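Local coordinates for protein catalase (PDB 1M7S) that breaks down hydrogen peroxide into water and oxygen with a heme cofactor, protecting the cell from peroxide damage, at residues Gln19-Gly22 / Val27-Gln30; Arg54-Lys59 / Asn239-Ala244; Glu100-Pro105 / Gln228-Asp233. All blocks are in the same frame, centred on the assembly; numbering follows the deposited sequence.

Interaction 1: Gln19-Gly22 / Val27-Gln30; sequences QTAG and VLLQ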
# COMPACT_ATOMS: atom_id res chain seq x y z
N GLN A 19 18.44 -3.34 -24.37
CA GLN A 19 19.91 -3.23 -24.54
C GLN A 19 20.52 -4.56 -24.14
O GLN A 19 20.25 -5.02 -23.02
CB GLN A 19 20.48 -2.09 -23.70
CG GLN A 19 21.97 -1.83 -24.05
CD GLN A 19 22.52 -0.69 -23.22
OE1 GLN A 19 22.09 -0.42 -22.10
NE2 GLN A 19 23.46 0.10 -23.75
N THR A 20 21.33 -5.18 -24.98
CA THR A 20 21.95 -6.47 -24.69
C THR A 20 23.48 -6.44 -24.82
O THR A 20 24.03 -5.54 -25.45
CB THR A 20 21.42 -7.62 -25.58
OG1 THR A 20 21.69 -7.38 -26.97
CG2 THR A 20 19.89 -7.82 -25.45
N ALA A 21 24.13 -7.44 -24.21
CA ALA A 21 25.59 -7.57 -24.22
C ALA A 21 26.01 -8.39 -25.44
O ALA A 21 26.34 -9.57 -25.41
CB ALA A 21 26.05 -8.25 -22.93
N GLY A 22 26.05 -7.72 -26.57
CA GLY A 22 26.30 -8.31 -27.87
C GLY A 22 24.99 -8.85 -28.44
O GLY A 22 23.96 -9.04 -27.76
N VAL A 27 20.41 -9.34 -21.39
CA VAL A 27 19.91 -7.97 -21.23
C VAL A 27 20.60 -7.25 -20.08
O VAL A 27 20.94 -7.84 -19.06
CB VAL A 27 18.39 -8.01 -20.97
CG1 VAL A 27 17.82 -6.64 -20.57
CG2 VAL A 27 17.72 -8.48 -22.26
N LEU A 28 20.91 -5.94 -20.28
CA LEU A 28 21.60 -5.23 -19.20
C LEU A 28 20.68 -4.54 -18.22
O LEU A 28 19.68 -3.93 -18.59
CB LEU A 28 22.49 -4.11 -19.81
CG LEU A 28 23.47 -4.59 -20.89
CD1 LEU A 28 24.24 -3.37 -21.39
CD2 LEU A 28 24.31 -5.72 -20.31
N LEU A 29 21.07 -4.55 -16.95
CA LEU A 29 20.34 -3.86 -15.89
C LEU A 29 20.24 -2.35 -16.11
O LEU A 29 19.22 -1.71 -15.79
CB LEU A 29 21.05 -4.15 -14.57
CG LEU A 29 20.42 -3.58 -13.28
CD1 LEU A 29 19.01 -4.10 -13.04
CD2 LEU A 29 21.33 -3.91 -12.10
N GLN A 30 21.25 -1.72 -16.77
CA GLN A 30 21.19 -0.27 -17.00
C GLN A 30 20.20 0.20 -18.04
O GLN A 30 20.06 1.41 -18.30
CB GLN A 30 22.60 0.25 -17.35
CG GLN A 30 23.06 -0.15 -18.77
CD GLN A 30 24.44 0.51 -18.99
OE1 GLN A 30 25.38 0.23 -18.27
NE2 GLN A 30 24.50 1.47 -19.90
O HOH W 1 21.98 2.25 -20.85

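Interaction 2: Arg54-Lys59 / Asn239-Ala244; sequences RGTGVK and NDLVGA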
# COMPACT_ATOMS: atom_id res chain seq x y z
N ARG A 54 -17.95 -4.68 -10.98
CA ARG A 54 -18.27 -4.63 -12.40
C ARG A 54 -19.15 -3.36 -12.65
O ARG A 54 -20.29 -3.37 -12.16
CB ARG A 54 -19.09 -5.87 -12.77
CG ARG A 54 -19.59 -5.95 -14.20
CD ARG A 54 -18.41 -5.90 -15.16
NE ARG A 54 -18.57 -6.71 -16.34
CZ ARG A 54 -18.21 -6.48 -17.58
NH1 ARG A 54 -18.43 -7.45 -18.45
NH2 ARG A 54 -17.70 -5.31 -17.97
N GLY A 55 -18.59 -2.36 -13.33
CA GLY A 55 -19.43 -1.12 -13.41
C GLY A 55 -19.17 -0.35 -14.71
O GLY A 55 -18.27 -0.67 -15.47
N THR A 56 -20.06 0.62 -14.97
CA THR A 56 -20.02 1.48 -16.14
C THR A 56 -20.27 2.93 -15.69
O THR A 56 -21.31 3.08 -15.06
CB THR A 56 -21.16 1.14 -17.13
OG1 THR A 56 -21.19 -0.27 -17.41
CG2 THR A 56 -20.95 1.89 -18.44
N GLY A 57 -19.42 3.88 -16.11
CA GLY A 57 -19.60 5.25 -15.66
C GLY A 57 -19.87 6.13 -16.87
O GLY A 57 -19.47 5.84 -18.00
N VAL A 58 -20.75 7.11 -16.63
CA VAL A 58 -21.12 8.10 -17.63
C VAL A 58 -21.36 9.43 -16.89
O VAL A 58 -21.36 9.53 -15.67
CB VAL A 58 -22.41 7.73 -18.36
CG1 VAL A 58 -22.33 6.47 -19.28
CG2 VAL A 58 -23.52 7.48 -17.36
N LYS A 59 -21.50 10.49 -17.69
CA LYS A 59 -21.64 11.83 -17.10
C LYS A 59 -22.89 12.50 -17.62
O LYS A 59 -23.36 12.12 -18.68
CB LYS A 59 -20.40 12.63 -17.51
CG LYS A 59 -19.19 12.30 -16.67
CD LYS A 59 -17.97 13.14 -16.92
CE LYS A 59 -17.26 12.74 -18.20
NZ LYS A 59 -15.89 13.38 -18.23
N ASN A 239 -22.37 -2.20 -23.18
CA ASN A 239 -22.54 -1.94 -24.61
C ASN A 239 -23.79 -1.13 -24.91
O ASN A 239 -23.76 -0.22 -25.75
CB ASN A 239 -22.65 -3.29 -25.35
CG ASN A 239 -21.29 -3.70 -25.90
OD1 ASN A 239 -20.67 -2.85 -26.58
ND2 ASN A 239 -20.94 -4.93 -25.61
N ASP A 240 -24.91 -1.52 -24.31
CA ASP A 240 -26.19 -0.84 -24.47
C ASP A 240 -26.11 0.64 -24.08
O ASP A 240 -26.64 1.51 -24.77
CB ASP A 240 -27.26 -1.51 -23.62
CG ASP A 240 -28.59 -0.73 -23.62
OD1 ASP A 240 -28.86 -0.02 -22.62
OD2 ASP A 240 -29.31 -0.85 -24.62
N LEU A 241 -25.45 0.93 -22.96
CA LEU A 241 -25.38 2.30 -22.46
C LEU A 241 -24.40 3.14 -23.24
O LEU A 241 -24.77 4.26 -23.66
CB LEU A 241 -25.06 2.34 -20.96
CG LEU A 241 -24.93 3.72 -20.31
CD1 LEU A 241 -26.26 4.47 -20.50
CD2 LEU A 241 -24.59 3.57 -18.83
N VAL A 242 -23.16 2.66 -23.43
CA VAL A 242 -22.15 3.42 -24.15
C VAL A 242 -22.62 3.64 -25.59
O VAL A 242 -22.56 4.77 -26.08
CB VAL A 242 -20.79 2.72 -24.06
CG1 VAL A 242 -19.77 3.38 -24.99
CG2 VAL A 242 -20.37 2.64 -22.58
N GLY A 243 -23.22 2.63 -26.18
CA GLY A 243 -23.82 2.63 -27.49
C GLY A 243 -24.87 3.72 -27.67
O GLY A 243 -24.80 4.49 -28.65
N ALA A 244 -25.84 3.77 -26.74
CA ALA A 244 -26.91 4.76 -26.80
C ALA A 244 -26.36 6.16 -26.74
O ALA A 244 -26.77 7.03 -27.53
CB ALA A 244 -27.87 4.52 -25.63

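Interaction 3: Glu100-Pro105 / Gln228-Asp233; sequences ETLRDP and QVQSKD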
# COMPACT_ATOMS: atom_id res chain seq x y z
N GLU A 100 -22.46 -9.42 -17.60
CA GLU A 100 -23.44 -8.46 -17.11
C GLU A 100 -24.82 -9.08 -17.10
O GLU A 100 -25.75 -8.54 -16.50
CB GLU A 100 -23.30 -7.12 -17.89
CG GLU A 100 -22.04 -6.36 -17.42
CD GLU A 100 -21.76 -5.10 -18.21
OE1 GLU A 100 -21.04 -4.18 -17.76
OE2 GLU A 100 -22.25 -4.93 -19.36
N THR A 101 -25.02 -10.30 -17.64
CA THR A 101 -26.23 -11.09 -17.56
C THR A 101 -26.40 -11.86 -16.25
O THR A 101 -27.47 -12.44 -15.99
CB THR A 101 -26.23 -12.20 -18.65
OG1 THR A 101 -24.88 -12.68 -18.86
CG2 THR A 101 -26.75 -11.66 -19.96
N LEU A 102 -25.44 -11.83 -15.34
CA LEU A 102 -25.59 -12.58 -14.09
C LEU A 102 -26.69 -11.97 -13.23
O LEU A 102 -26.82 -10.73 -13.17
CB LEU A 102 -24.28 -12.63 -13.31
CG LEU A 102 -23.12 -13.37 -14.01
CD1 LEU A 102 -22.01 -13.55 -12.95
CD2 LEU A 102 -23.55 -14.70 -14.57
N ARG A 103 -27.50 -12.83 -12.65
CA ARG A 103 -28.64 -12.41 -11.82
C ARG A 103 -28.16 -11.64 -10.60
O ARG A 103 -27.36 -12.16 -9.83
CB ARG A 103 -29.44 -13.65 -11.37
CG ARG A 103 -30.61 -13.21 -10.42
CD ARG A 103 -31.37 -14.51 -10.03
NE ARG A 103 -31.77 -15.17 -11.29
CZ ARG A 103 -32.80 -14.71 -12.02
NH1 ARG A 103 -33.58 -13.65 -11.74
NH2 ARG A 103 -33.03 -15.36 -13.14
N ASP A 104 -28.66 -10.42 -10.36
CA ASP A 104 -28.22 -9.64 -9.20
C ASP A 104 -29.05 -8.36 -9.17
O ASP A 104 -29.63 -7.98 -10.20
CB ASP A 104 -26.79 -9.15 -9.50
CG ASP A 104 -25.63 -9.66 -8.67
OD1 ASP A 104 -24.44 -9.30 -8.97
OD2 ASP A 104 -25.86 -10.44 -7.70
N PRO A 105 -29.01 -7.64 -8.06
CA PRO A 105 -29.51 -6.27 -8.00
C PRO A 105 -28.49 -5.48 -8.82
O PRO A 105 -27.36 -5.99 -9.11
CB PRO A 105 -29.37 -5.78 -6.54
CG PRO A 105 -28.97 -7.06 -5.83
CD PRO A 105 -28.28 -7.97 -6.85
N GLN A 228 -29.48 -16.57 -24.16
CA GLN A 228 -29.21 -16.14 -25.53
C GLN A 228 -28.29 -14.94 -25.58
O GLN A 228 -27.34 -14.93 -26.36
CB GLN A 228 -30.54 -15.77 -26.23
CG GLN A 228 -30.35 -15.60 -27.72
CD GLN A 228 -31.68 -15.83 -28.43
OE1 GLN A 228 -32.57 -16.57 -28.00
NE2 GLN A 228 -31.81 -15.16 -29.56
N VAL A 229 -28.46 -13.92 -24.73
CA VAL A 229 -27.59 -12.74 -24.70
C VAL A 229 -26.18 -13.12 -24.24
O VAL A 229 -25.17 -12.80 -24.90
CB VAL A 229 -28.13 -11.63 -23.76
CG1 VAL A 229 -27.09 -10.53 -23.49
CG2 VAL A 229 -29.38 -10.95 -24.32
N GLN A 230 -26.13 -13.91 -23.17
CA GLN A 230 -24.86 -14.32 -22.55
C GLN A 230 -24.02 -15.16 -23.49
O GLN A 230 -22.78 -15.22 -23.43
CB GLN A 230 -25.11 -15.09 -21.24
CG GLN A 230 -23.79 -15.40 -20.48
CD GLN A 230 -24.01 -15.98 -19.12
OE1 GLN A 230 -24.68 -15.31 -18.30
NE2 GLN A 230 -23.53 -17.20 -18.81
N SER A 231 -24.69 -15.87 -24.39
CA SER A 231 -23.98 -16.71 -25.38
C SER A 231 -23.01 -15.91 -26.24
O SER A 231 -21.98 -16.42 -26.71
CB SER A 231 -24.98 -17.45 -26.27
OG SER A 231 -25.58 -16.60 -27.23
N LYS A 232 -23.33 -14.67 -26.54
CA LYS A 232 -22.52 -13.81 -27.36
C LYS A 232 -22.06 -12.52 -26.69
O LYS A 232 -21.22 -11.86 -27.32
CB LYS A 232 -23.30 -13.32 -28.59
CG LYS A 232 -24.43 -14.18 -29.12
CD LYS A 232 -24.18 -14.66 -30.55
CE LYS A 232 -22.99 -15.59 -30.64
NZ LYS A 232 -23.16 -16.58 -31.74
N ASP A 233 -22.56 -12.09 -25.54
CA ASP A 233 -22.17 -10.76 -25.07
C ASP A 233 -22.05 -10.80 -23.56
O ASP A 233 -23.12 -10.90 -22.99
CB ASP A 233 -23.24 -9.75 -25.47
CG ASP A 233 -22.89 -8.29 -25.23
OD1 ASP A 233 -21.85 -8.03 -24.61
OD2 ASP A 233 -23.60 -7.39 -25.72
O HOH W 2 -23.78 -9.30 -20.66

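Interaction 1: Gln19-Gly22 / Val27-Gln30
The L28 side chain lies across that of Q19 and reaches A21 in the N-terminal arm of the catalase, where the chain turns and a single beta bridge pairs T20 with V27. The backbone bond is L28 N to Q19 O, 3.0 Å long and nearly straight at N-H (165°). The L28 side chain starts beside the same oxygen, its CB 4.0 Å and its CG 3.9 Å from Q19 O. With CG beside the backbone N (chi1 -54°), anti to the carbonyl carbon, the branches part: CD1 runs on against the Q19 amide, 3.7 Å from CD, while CD2 meets the methyl CB of A21 at 4.0 Å. Beside the bridge, T20 CG2 touches V27 CG2 at 3.9 Å. Other subunits complete the surroundings: T20 continues in an antiparallel ladder with a strand of the second subunit, and V27 N is bonded to Q326 OE1 of that chain. The Q30 amide, turned 70° from that of Q19, gives its OE1 to Q326 of the fourth subunit. A water links the two glutamines, donating to Q19 OE1 at 3.0 Å and accepting from Q30 NE2 at 2.8 Å.

Interaction 2: Arg54-Lys59 / Asn239-Ala244
T56 meets L241 and V242, and V58 meets L241, through aliphatic carbons, with no ring, amide or guanidinium face or edge taking part across the contact. The flat groups stand around it instead: Y185 touches T56, and F89 of strand 82-90 touches L241. Helix 239-244 packs against strand 55-59 of the catalase beta barrel, nearly parallel to it, their axes 9.5 Å apart at an angle of 18°. T56 and V58 alternate with G57 along the strand, and both direct their CB toward the helix. L241 reaches them mainly through CD2, placed by chi1 179° and chi2 59°. This methyl lies 3.7 Å from V58 CG1, and the two side chains approach tip to tip. The same CD2 lies 4.0 Å from T56 CG2, where the side chains slide past each other in opposite directions. V242 CG2 adds a looser touch on T56 CG2 at 4.2 Å. With CG2 anti to its backbone N, T56 offers the methyl to the helix and leaves OG1 to hydrogen-bond T238 OG1, just before the helical segment. Strand and helix are thus joined by dispersion and burial of apolar surface, while the one buried hydroxyl of the contact has its own partner.

Interaction 3: Glu100-Pro105 / Gln228-Asp233
T101 OG1 donates a hydrogen bond of 2.7 Å to Q230 OE1. It approaches at a C=O...donor angle of 115°, tilted 18° from the carbonyl plane, so it comes from the flank of the C=O bond. OG1 also lies alongside the aliphatic part of the glutamine, 3.3 Å from Q230 CG. The other branch of the threonine goes elsewhere: CG2, anti to the T101 carbonyl carbon, sits 3.7 Å from V229 CG1. L102 CD2 touches the acceptor oxygen as well, 3.9 Å from Q230 OE1 and roughly at right angles to the T101 bond. These contacts join the long loop between barrel strands 82-90 and 107-114 of the catalase fold to helix 223-232. The Q230 amide is fixed at both ends, because its NE2 bonds Q230 O of the second subunit, which places this loop-helix contact at a subunit interface. Next in line, a water donates to D233 O at 2.9 Å and weakly accepts from E100 N. H236, on the following helix, packs against T101 and V229, while E100 OE1 is bonded to T238 OG1. On the helix side, V229 O takes both D233 N, at 2.8 Å, and K232 N, and D233 OD1 receives a bond from S235 N.

In the fold
Interactions 2 and 3 are neighbours, their centres 15 Å apart: helix 236-246 carries the second segment of interaction 2 and the preceding helix 223-232 that of interaction 3. They touch where R54 NH2 forms a long, weak ion pair with E100 OE1 at 3.5 Å, and T238 is a shared partner. Interaction 2 is near the catalytic centre: the T56 side chain is about 9 Å from a bound heme and about 11 Å from that of H52, the predicted active-site histidine. Interaction 1 stands apart on the N-terminal arm, its centre 45 Å from that of interaction 2 and 49 Å from that of interaction 3, yet the V27 side chain is about 10 Å from a heme; all three touch the second subunit.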